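Local coordinates for protein plasmodium falciparum gamete antigen 27/25 (Plasmodium falciparum, PDB 1N81) that is essential for sexual development of the malaria parasite and may form dimers, although its molecular activity is unknown, at residues A9-S12 and P13-K17; E71-Q74 and D75-N79; Q110-I113 and E114-I118; A164-S167 and Q168-D172. All blocks are in the same frame, centred on the assembly; numbering follows the deposited sequence.

All four contacts are local, and three of them meet where helices 13-35, 96-122 and 156-173 converge in an all-helical fold. Contacts 3 and 4, whose centres are about 11 Å apart, face each other through apolar side chains, with Val116 CG1 3.4 Å from Leu170 CD1. Contact 1 sits against contact 3, centres about 10 Å apart, and Leu11 reaches Ser117 and Ile118. It also meets contact 4 through Ile15 and Phe169. Contact 2 lies about 19 Å, centre to centre, from both contact 1 and contact 3. It joins contact 4, centres about 11 Å apart, through Asp172, whose OD1 forms a 3.0 Å salt bridge with Arg72 NH1.

Contact 1. Residues A9-S12 and P13-K17; sequences APLS and PRIRK
Ser12 closes the start of helix 13-35 by turning its hydroxyl forward to the first N-H groups of the helix, those of Arg14 and Ile15. With OG opposite the backbone N (chi1 158°), the oxygen lies on the carbonyl side of the residue and accepts two weak hydrogen bonds. Arg14 N is 3.0 Å from Ser12 OG, the bond strongly bent at 127°. Ile15 N, at 3.4 Å from Ser12 OG, makes a longer but straighter weak bond. Ser12 is the N-cap residue, and these are its capping bonds. The next N-H is met by the regular helical bond, Arg16 N to Ser12 O at 3.1 Å and nearly straight (170°), and Lys17 N goes to Pro13 O. Proline suits the first helical turn because it has no N-H there to be satisfied.

Leu11 packs just before the cap. Its two methyls divide the work, CD1 meeting Ile15 CG2 at 4.0 Å and CD2 meeting Arg16 CB, also at 4.0 Å; the leucine crosses both side chains at about a right angle. Arg16 thus contributes its first methylene, while its extended chain carries the guanidinium away. Ile15 also rests CG1 on Ser12 CB and faces Phe169 and Val173. Arg14 leads its charge away from the cap, giving NH1 to Val173 O and NH2 to Leu68 O.

One neutral hydroxyl therefore serves two N-H groups in individually weak bonds, which the helix dipole would favour, while Leu11, resting on Glu114, Ser117 and Ile118 of helix 96-122, probably helps to screen the turn.

Contact 2. Residues E71-Q74 and D75-N79; sequences ERVQ and DNIVN
Asp75 sits one turn after Glu71 and Asn76 one turn after Arg72, so each pair follows the i to i+4 backbone bonds of helix 71-89. Asp75 N gives to Glu71 O at 2.8 Å, and Asn76, Ile77 and Val78 repeat the pattern with Arg72, Val73 and Gln74.

Water mediates both polar side-chain pairs. The carboxylates of Glu71 and Asp75 carry like charge, with OE1 of Glu71 4.6 Å from OD2 of Asp75 and their planes turned 62° apart. A water donates to both, 2.9 Å from Glu71 OE1 and 2.8 Å from Asp75 OD1, which would be expected to ease their repulsion. Arg72 and Asn76 instead present two donors. The arginine bends at chi3 (67°), bringing NH1 to 3.5 Å from Asn76 ND2, with guanidinium and amide planes 79° apart. A second water, in plane at the guanidinium edge, accepts from both, 2.6 Å from Arg72 NH1 and 3.2 Å from Asn76 ND2.

Charged partners on neighbouring helices also hold these groups. Asp172 receives Arg72 in a salt bridge and Asn76 in a hydrogen bond; Arg54 pairs with Asp75 OD1 and also donates to Gln74 OE1.

Apolar contact is slight within the turn: Val73 CG1 lies 4.4 Å from Ile77 CD1. Branched residues suit this buried side, where Ile77 packs on Val18 and Val57 and Val78 on Ile53. The whole is an amphipathic helix, its polar residues on two flanks tied to helix 50-63 (Gln74, Asp75) and helix 156-173 (Arg72, Asn76).

Contact 3. Residues Q110-I113 and E114-I118; sequences QRVI and EEVSI
Gln110 holds its CG opposite the backbone N (chi1 -175°), whereas Glu114 swings CG to the N side, opposite its carbonyl carbon (chi1 -68°), and reaches back along helix 96-122 toward the glutamine. Both chains then run extended, side by side and pointing the same way. Their ends remain 4.2 Å apart, NE2 of Gln110 to OE2 of Glu114, and a water joins them: it accepts from Gln110 NE2 at 2.9 Å and donates to Glu114 OE2 at 2.7 Å. The amide also gives a hydrogen bond to Asp20, so this glutamine serves two acceptors.

Arg111 and Glu115 both bend at chi2 and again lie side by side, guanidinium and carboxylate planes only 25° apart. Their salt bridge is long, NE of Arg111 lying 4.0 Å from OE1 of Glu115. Tyr146 OH joins the pair through a hydrogen bond with Glu115 OE1 and a weak one with Arg111 NE.

On the buried side, Val112 CG1 meets Val116 CG2 at 4.1 Å; compact beta-branched residues suit the close fit to Leu142 and Leu170. Ser117 curls its OG back to donate to Glu114 O at 2.7 Å, while Ile118 N donates to that same carbonyl, so a buried hydroxyl is satisfied within its own helix. Polar and apolar residues alike, among them Ile113 on Phe23 and Phe169, pack this helix against helices 13-35, 136-150 and 156-173 of an all-helical fold.

Contact 4. Residues A164-S167 and Q168-D172; sequences ARIS and QFLID
Ile166 and Leu170, one turn apart on helix 156-173, lie side by side and point the same way. The isoleucine sends CG1 to the N side of its backbone (chi1 -76°), which leaves CG2 on the carbonyl side, facing the next turn, where it meets Leu170 CD1 at 4.2 Å. Leu170 likewise turns CG to its own N side (chi1 -70°), back toward the preceding turn, and comes to rest against the carbonyl oxygen there, with CG 3.3 Å from Ile166 O. That carbonyl also takes the regular bond from Leu170 N at 3.0 Å. Ile171 repeats the posture, its CG1 lying 3.5 Å from Ser167 O.

Phe169 departs from this pattern. Its CG stands opposite the backbone N (chi1 179°), and although CB lies close over the previous turn, 3.2 Å from Arg165 O, the ring leads away to Ile113 and Ile15. An aromatic ring suits this buried site because it spans the distance to two neighbouring helices.

The polar side chains find partners outside the turn. Ser167 OG bonds to Met133 O, a small donor for a backbone carbonyl close by, while Gln168 extends until its OE1 takes a hydrogen bond from Arg80. Arg165, although buried, has a salt bridge with Glu109. Neighbours on helices 13-35, 71-89, 96-122 and 136-150, the last touching Ile166 and Ser167, surround what is a largely buried helix.

Contact 1. Residues A9-S12 and P13-K17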
loop_
_atom_site.group_PDB
_atom_site.type_symbol
_atom_site.label_atom_id
_atom_site.label_comp_id
_atom_site.label_asym_id
_atom_site.label_seq_id
_atom_site.Cartn_x
_atom_site.Cartn_y
_atom_site.Cartn_z
ATOM N N ALA A 9 -17.453 -6.814 3.865
ATOM C CA ALA A 9 -18.553 -5.911 3.550
ATOM C C ALA A 9 -18.120 -5.038 2.376
ATOM O O ALA A 9 -17.079 -5.278 1.758
ATOM C CB ALA A 9 -18.874 -5.034 4.776
ATOM N N PRO A 10 -18.918 -4.016 2.036
ATOM C CA PRO A 10 -18.401 -3.248 0.908
ATOM C C PRO A 10 -17.053 -2.620 1.267
ATOM O O PRO A 10 -17.014 -1.543 1.869
ATOM C CB PRO A 10 -19.481 -2.191 0.681
ATOM C CG PRO A 10 -20.738 -2.889 1.128
ATOM C CD PRO A 10 -20.281 -3.579 2.397
ATOM N N LEU A 11 -15.960 -3.323 0.965
ATOM C CA LEU A 11 -14.622 -2.773 1.178
ATOM C C LEU A 11 -14.772 -1.317 0.703
ATOM O O LEU A 11 -15.427 -1.085 -0.312
ATOM C CB LEU A 11 -13.624 -3.496 0.259
ATOM C CG LEU A 11 -12.231 -2.885 0.045
ATOM C CD1 LEU A 11 -11.392 -3.096 1.295
ATOM C CD2 LEU A 11 -11.543 -3.529 -1.134
ATOM N N SER A 12 -14.213 -0.338 1.413
ATOM C CA SER A 12 -14.331 1.046 0.949
ATOM C C SER A 12 -13.774 1.220 -0.468
ATOM O O SER A 12 -12.649 0.796 -0.745
ATOM C CB SER A 12 -13.568 1.991 1.881
ATOM O OG SER A 12 -13.269 3.187 1.180
ATOM N N PRO A 13 -14.537 1.858 -1.384
ATOM C CA PRO A 13 -13.998 2.022 -2.736
ATOM C C PRO A 13 -12.743 2.896 -2.719
ATOM O O PRO A 13 -11.892 2.767 -3.605
ATOM C CB PRO A 13 -15.145 2.680 -3.506
ATOM C CG PRO A 13 -16.364 2.127 -2.793
ATOM C CD PRO A 13 -15.958 2.244 -1.335
ATOM N N ARG A 14 -12.631 3.783 -1.726
ATOM C CA ARG A 14 -11.446 4.642 -1.626
ATOM C C ARG A 14 -10.178 3.807 -1.347
ATOM O O ARG A 14 -9.117 4.068 -1.924
ATOM C CB ARG A 14 -11.576 5.665 -0.501
ATOM C CG ARG A 14 -10.399 6.603 -0.544
ATOM C CD ARG A 14 -10.379 7.623 0.585
ATOM N NE ARG A 14 -9.710 8.771 0.031
ATOM C CZ ARG A 14 -8.628 9.308 0.534
ATOM N NH1 ARG A 14 -8.098 8.806 1.633
ATOM N NH2 ARG A 14 -8.046 10.305 -0.093
ATOM N N ILE A 15 -10.304 2.824 -0.464
ATOM C CA ILE A 15 -9.192 1.926 -0.139
ATOM C C ILE A 15 -8.811 1.168 -1.414
ATOM O O ILE A 15 -7.642 1.098 -1.800
ATOM C CB ILE A 15 -9.614 0.916 0.925
ATOM C CG1 ILE A 15 -9.714 1.618 2.286
ATOM C CG2 ILE A 15 -8.615 -0.234 0.993
ATOM C CD1 ILE A 15 -8.359 1.967 2.884
ATOM N N ARG A 16 -9.825 0.639 -2.089
ATOM C CA ARG A 16 -9.615 -0.130 -3.319
ATOM C C ARG A 16 -8.879 0.681 -4.383
ATOM O O ARG A 16 -7.917 0.187 -4.984
ATOM C CB ARG A 16 -10.980 -0.631 -3.828
ATOM C CG ARG A 16 -11.007 -1.422 -5.120
ATOM C CD ARG A 16 -12.426 -1.994 -5.307
ATOM N NE ARG A 16 -12.566 -2.865 -6.478
ATOM C CZ ARG A 16 -13.543 -3.756 -6.638
ATOM N NH1 ARG A 16 -14.474 -3.902 -5.702
ATOM N NH2 ARG A 16 -13.588 -4.504 -7.734
ATOM N N LYS A 17 -9.320 1.922 -4.620
ATOM C CA LYS A 17 -8.660 2.757 -5.622
ATOM C C LYS A 17 -7.276 3.280 -5.220
ATOM O O LYS A 17 -6.327 3.207 -6.014
ATOM C CB LYS A 17 -9.544 3.944 -6.028
ATOM C CG LYS A 17 -10.798 3.513 -6.810
ATOM C CD LYS A 17 -11.761 4.664 -7.000
ATOM C CE LYS A 17 -13.045 4.225 -7.678
ATOM N NZ LYS A 17 -14.043 5.331 -7.643
#

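Contact 2. Residues E71-Q74 and D75-N79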
loop_
_atom_site.group_PDB
_atom_site.type_symbol
_atom_site.label_atom_id
_atom_site.label_comp_id
_atom_site.label_asym_id
_atom_site.label_seq_id
_atom_site.Cartn_x
_atom_site.Cartn_y
_atom_site.Cartn_z
ATOM N N GLU A 71 -2.499 16.376 -1.364
ATOM C CA GLU A 71 -1.056 16.438 -1.520
ATOM C C GLU A 71 -0.278 15.666 -0.443
ATOM O O GLU A 71 0.649 14.927 -0.747
ATOM C CB GLU A 71 -0.606 17.905 -1.527
ATOM C CG GLU A 71 0.865 18.118 -1.833
ATOM C CD GLU A 71 1.334 19.549 -1.548
ATOM O OE1 GLU A 71 2.482 19.884 -1.901
ATOM O OE2 GLU A 71 0.561 20.338 -0.963
ATOM N N ARG A 72 -0.641 15.840 0.815
ATOM C CA ARG A 72 0.071 15.150 1.872
ATOM C C ARG A 72 -0.012 13.618 1.662
ATOM O O ARG A 72 0.963 12.917 1.842
ATOM C CB ARG A 72 -0.537 15.492 3.221
ATOM C CG ARG A 72 0.294 14.961 4.387
ATOM C CD ARG A 72 -0.443 15.121 5.697
ATOM N NE ARG A 72 -1.627 14.271 5.745
ATOM C CZ ARG A 72 -1.610 12.983 6.064
ATOM N NH1 ARG A 72 -0.461 12.395 6.372
ATOM N NH2 ARG A 72 -2.741 12.286 6.063
ATOM N N VAL A 73 -1.197 13.129 1.306
ATOM C CA VAL A 73 -1.440 11.713 1.048
ATOM C C VAL A 73 -0.556 11.288 -0.112
ATOM O O VAL A 73 0.104 10.255 -0.064
ATOM C CB VAL A 73 -2.899 11.449 0.643
ATOM C CG1 VAL A 73 -3.067 9.989 0.260
ATOM C CG2 VAL A 73 -3.830 11.813 1.777
ATOM N N GLN A 74 -0.561 12.087 -1.166
ATOM C CA GLN A 74 0.258 11.747 -2.297
ATOM C C GLN A 74 1.734 11.678 -1.895
ATOM O O GLN A 74 2.446 10.780 -2.349
ATOM C CB GLN A 74 0.084 12.751 -3.430
ATOM C CG GLN A 74 0.275 12.082 -4.789
ATOM C CD GLN A 74 0.375 13.072 -5.916
ATOM O OE1 GLN A 74 1.185 14.005 -5.871
ATOM N NE2 GLN A 74 -0.431 12.870 -6.950
ATOM N N ASP A 75 2.194 12.604 -1.044
ATOM C CA ASP A 75 3.603 12.617 -0.611
ATOM C C ASP A 75 3.967 11.296 0.067
ATOM O O ASP A 75 5.058 10.754 -0.163
ATOM C CB ASP A 75 3.909 13.745 0.396
ATOM C CG ASP A 75 3.862 15.149 -0.222
ATOM O OD1 ASP A 75 4.055 15.289 -1.446
ATOM O OD2 ASP A 75 3.648 16.116 0.542
ATOM N N ASN A 76 3.081 10.796 0.934
ATOM C CA ASN A 76 3.374 9.523 1.598
ATOM C C ASN A 76 3.281 8.333 0.659
ATOM O O ASN A 76 3.955 7.321 0.891
ATOM C CB ASN A 76 2.472 9.283 2.803
ATOM C CG ASN A 76 2.847 10.169 3.990
ATOM O OD1 ASN A 76 3.935 10.735 4.028
ATOM N ND2 ASN A 76 1.951 10.268 4.967
ATOM N N ILE A 77 2.449 8.426 -0.378
ATOM C CA ILE A 77 2.369 7.307 -1.332
ATOM C C ILE A 77 3.753 7.202 -1.968
ATOM O O ILE A 77 4.332 6.114 -2.031
ATOM C CB ILE A 77 1.305 7.530 -2.470
ATOM C CG1 ILE A 77 -0.102 7.370 -1.904
ATOM C CG2 ILE A 77 1.493 6.479 -3.599
ATOM C CD1 ILE A 77 -1.201 7.610 -2.951
ATOM N N VAL A 78 4.285 8.343 -2.409
ATOM C CA VAL A 78 5.611 8.388 -3.030
ATOM C C VAL A 78 6.668 7.858 -2.054
ATOM O O VAL A 78 7.530 7.053 -2.436
ATOM C CB VAL A 78 6.002 9.818 -3.454
ATOM C CG1 VAL A 78 7.454 9.823 -3.986
ATOM C CG2 VAL A 78 5.047 10.314 -4.545
ATOM N N ASN A 79 6.599 8.307 -0.801
ATOM C CA ASN A 79 7.556 7.838 0.195
ATOM C C ASN A 79 7.505 6.326 0.337
ATOM O O ASN A 79 8.537 5.656 0.270
ATOM C CB ASN A 79 7.295 8.452 1.580
ATOM C CG ASN A 79 7.585 9.933 1.629
ATOM O OD1 ASN A 79 8.411 10.425 0.880
ATOM N ND2 ASN A 79 6.916 10.650 2.526
HETATM O O HOH W 1 4.512 17.849 -2.522
HETATM O O HOH W 2 2.033 13.062 6.541
#

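Contact 3. Residues Q110-I113 and E114-I118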
loop_
_atom_site.group_PDB
_atom_site.type_symbol
_atom_site.label_atom_id
_atom_site.label_comp_id
_atom_site.label_asym_id
_atom_site.label_seq_id
_atom_site.Cartn_x
_atom_site.Cartn_y
_atom_site.Cartn_z
ATOM N N GLN A 110 -0.955 -5.351 -0.071
ATOM C CA GLN A 110 -2.237 -4.743 -0.429
ATOM C C GLN A 110 -3.419 -5.505 0.204
ATOM O O GLN A 110 -4.363 -4.901 0.753
ATOM C CB GLN A 110 -2.389 -4.623 -1.950
ATOM C CG GLN A 110 -3.658 -3.893 -2.328
ATOM C CD GLN A 110 -3.755 -3.570 -3.795
ATOM O OE1 GLN A 110 -2.997 -4.079 -4.607
ATOM N NE2 GLN A 110 -4.702 -2.717 -4.142
ATOM N N ARG A 111 -3.345 -6.831 0.184
ATOM C CA ARG A 111 -4.378 -7.629 0.828
ATOM C C ARG A 111 -4.473 -7.405 2.366
ATOM O O ARG A 111 -5.568 -7.385 2.931
ATOM C CB ARG A 111 -4.116 -9.104 0.600
ATOM C CG ARG A 111 -5.088 -9.996 1.288
ATOM C CD ARG A 111 -6.517 -9.788 0.777
ATOM N NE ARG A 111 -7.322 -10.996 0.970
ATOM C CZ ARG A 111 -7.670 -11.842 -0.004
ATOM N NH1 ARG A 111 -7.294 -11.615 -1.253
ATOM N NH2 ARG A 111 -8.402 -12.915 0.275
ATOM N N VAL A 112 -3.343 -7.283 3.051
ATOM C CA VAL A 112 -3.422 -7.079 4.493
ATOM C C VAL A 112 -4.063 -5.706 4.759
ATOM O O VAL A 112 -4.948 -5.595 5.621
ATOM C CB VAL A 112 -2.056 -7.206 5.172
ATOM C CG1 VAL A 112 -2.154 -6.783 6.638
ATOM C CG2 VAL A 112 -1.611 -8.650 5.108
ATOM N N ILE A 113 -3.666 -4.695 3.975
ATOM C CA ILE A 113 -4.256 -3.350 4.089
ATOM C C ILE A 113 -5.779 -3.448 3.993
ATOM O O ILE A 113 -6.502 -2.934 4.857
ATOM C CB ILE A 113 -3.758 -2.377 2.969
ATOM C CG1 ILE A 113 -2.311 -1.967 3.252
ATOM C CG2 ILE A 113 -4.653 -1.150 2.899
ATOM C CD1 ILE A 113 -1.679 -1.090 2.181
ATOM N N GLU A 114 -6.276 -4.139 2.964
ATOM C CA GLU A 114 -7.722 -4.258 2.800
ATOM C C GLU A 114 -8.426 -4.940 3.948
ATOM O O GLU A 114 -9.432 -4.443 4.451
ATOM C CB GLU A 114 -8.068 -4.947 1.480
ATOM C CG GLU A 114 -7.696 -4.048 0.342
ATOM C CD GLU A 114 -8.100 -4.607 -0.996
ATOM O OE1 GLU A 114 -8.446 -5.798 -1.091
ATOM O OE2 GLU A 114 -8.051 -3.837 -1.959
ATOM N N GLU A 115 -7.888 -6.059 4.374
ATOM C CA GLU A 115 -8.459 -6.839 5.460
ATOM C C GLU A 115 -8.518 -5.981 6.744
ATOM O O GLU A 115 -9.529 -5.939 7.462
ATOM C CB GLU A 115 -7.558 -8.049 5.669
ATOM C CG GLU A 115 -8.135 -9.183 6.435
ATOM C CD GLU A 115 -9.172 -9.930 5.649
ATOM O OE1 GLU A 115 -9.075 -9.987 4.387
ATOM O OE2 GLU A 115 -10.071 -10.465 6.323
ATOM N N VAL A 116 -7.418 -5.311 7.060
ATOM C CA VAL A 116 -7.416 -4.495 8.249
ATOM C C VAL A 116 -8.438 -3.364 8.101
ATOM O O VAL A 116 -9.098 -3.000 9.079
ATOM C CB VAL A 116 -6.021 -3.901 8.544
ATOM C CG1 VAL A 116 -6.101 -2.942 9.719
ATOM C CG2 VAL A 116 -5.046 -5.009 8.856
ATOM N N SER A 117 -8.598 -2.829 6.886
ATOM C CA SER A 117 -9.533 -1.729 6.688
ATOM C C SER A 117 -10.966 -2.181 6.963
ATOM O O SER A 117 -11.798 -1.365 7.388
ATOM C CB SER A 117 -9.418 -1.118 5.277
ATOM O OG SER A 117 -10.118 -1.862 4.305
ATOM N N ILE A 118 -11.253 -3.467 6.730
ATOM C CA ILE A 118 -12.598 -3.997 7.000
ATOM C C ILE A 118 -12.866 -4.012 8.496
ATOM O O ILE A 118 -13.949 -3.657 8.935
ATOM C CB ILE A 118 -12.791 -5.454 6.507
ATOM C CG1 ILE A 118 -12.661 -5.528 4.982
ATOM C CG2 ILE A 118 -14.174 -5.969 6.972
ATOM C CD1 ILE A 118 -13.596 -4.582 4.236
HETATM O O HOH W 3 -6.495 -1.636 -2.070
#

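Contact 4. Residues A164-S167 and Q168-D172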
loop_
_atom_site.group_PDB
_atom_site.type_symbol
_atom_site.label_atom_id
_atom_site.label_comp_id
_atom_site.label_asym_id
_atom_site.label_seq_id
_atom_site.Cartn_x
_atom_site.Cartn_y
_atom_site.Cartn_z
ATOM N N ALA A 164 4.738 -1.179 9.259
ATOM C CA ALA A 164 4.721 0.264 9.492
ATOM C C ALA A 164 4.004 0.989 8.334
ATOM O O ALA A 164 3.228 1.912 8.558
ATOM C CB ALA A 164 6.154 0.790 9.647
ATOM N N ARG A 165 4.251 0.561 7.101
ATOM C CA ARG A 165 3.606 1.188 5.951
ATOM C C ARG A 165 2.107 1.002 5.990
ATOM O O ARG A 165 1.337 1.902 5.660
ATOM C CB ARG A 165 4.091 0.567 4.658
ATOM C CG ARG A 165 5.430 1.108 4.154
ATOM C CD ARG A 165 5.754 0.410 2.829
ATOM N NE ARG A 165 7.018 -0.229 3.024
ATOM C CZ ARG A 165 7.252 -1.503 2.828
ATOM N NH1 ARG A 165 6.304 -2.323 2.411
ATOM N NH2 ARG A 165 8.458 -1.947 3.054
ATOM N N ILE A 166 1.714 -0.200 6.366
ATOM C CA ILE A 166 0.320 -0.574 6.431
ATOM C C ILE A 166 -0.433 0.356 7.403
ATOM O O ILE A 166 -1.489 0.927 7.062
ATOM C CB ILE A 166 0.253 -2.031 6.872
ATOM C CG1 ILE A 166 0.632 -2.911 5.676
ATOM C CG2 ILE A 166 -1.128 -2.379 7.464
ATOM C CD1 ILE A 166 0.713 -4.394 6.047
ATOM N N SER A 167 0.118 0.510 8.598
ATOM C CA SER A 167 -0.508 1.376 9.596
ATOM C C SER A 167 -0.526 2.800 9.036
ATOM O O SER A 167 -1.553 3.487 9.107
ATOM C CB SER A 167 0.251 1.316 10.928
ATOM O OG SER A 167 0.035 0.071 11.562
ATOM N N GLN A 168 0.580 3.218 8.422
ATOM C CA GLN A 168 0.643 4.558 7.844
ATOM C C GLN A 168 -0.377 4.746 6.754
ATOM O O GLN A 168 -1.061 5.771 6.702
ATOM C CB GLN A 168 2.014 4.873 7.245
ATOM C CG GLN A 168 2.052 6.311 6.754
ATOM C CD GLN A 168 3.329 6.664 6.079
ATOM O OE1 GLN A 168 3.569 6.282 4.937
ATOM N NE2 GLN A 168 4.185 7.387 6.790
ATOM N N PHE A 169 -0.461 3.766 5.858
ATOM C CA PHE A 169 -1.409 3.828 4.755
ATOM C C PHE A 169 -2.858 3.975 5.276
ATOM O O PHE A 169 -3.629 4.784 4.781
ATOM C CB PHE A 169 -1.302 2.555 3.894
ATOM C CG PHE A 169 -2.269 2.522 2.732
ATOM C CD1 PHE A 169 -1.828 2.801 1.434
ATOM C CD2 PHE A 169 -3.613 2.211 2.939
ATOM C CE1 PHE A 169 -2.712 2.774 0.333
ATOM C CE2 PHE A 169 -4.513 2.178 1.861
ATOM C CZ PHE A 169 -4.053 2.464 0.545
ATOM N N LEU A 170 -3.235 3.172 6.259
ATOM C CA LEU A 170 -4.594 3.240 6.776
ATOM C C LEU A 170 -4.910 4.639 7.358
ATOM O O LEU A 170 -5.922 5.256 7.017
ATOM C CB LEU A 170 -4.786 2.143 7.827
ATOM C CG LEU A 170 -4.800 0.749 7.180
ATOM C CD1 LEU A 170 -4.642 -0.294 8.234
ATOM C CD2 LEU A 170 -6.077 0.519 6.400
ATOM N N ILE A 171 -4.034 5.150 8.212
ATOM C CA ILE A 171 -4.266 6.468 8.802
ATOM C C ILE A 171 -4.435 7.534 7.720
ATOM O O ILE A 171 -5.339 8.335 7.783
ATOM C CB ILE A 171 -3.117 6.842 9.774
ATOM C CG1 ILE A 171 -3.183 5.933 10.998
ATOM C CG2 ILE A 171 -3.266 8.307 10.223
ATOM C CD1 ILE A 171 -1.907 5.902 11.819
ATOM N N ASP A 172 -3.578 7.511 6.708
ATOM C CA ASP A 172 -3.648 8.460 5.616
ATOM C C ASP A 172 -4.828 8.315 4.697
ATOM O O ASP A 172 -5.324 9.305 4.172
ATOM C CB ASP A 172 -2.441 8.337 4.686
ATOM C CG ASP A 172 -1.224 8.933 5.257
ATOM O OD1 ASP A 172 -1.341 9.539 6.345
ATOM O OD2 ASP A 172 -0.166 8.806 4.621
#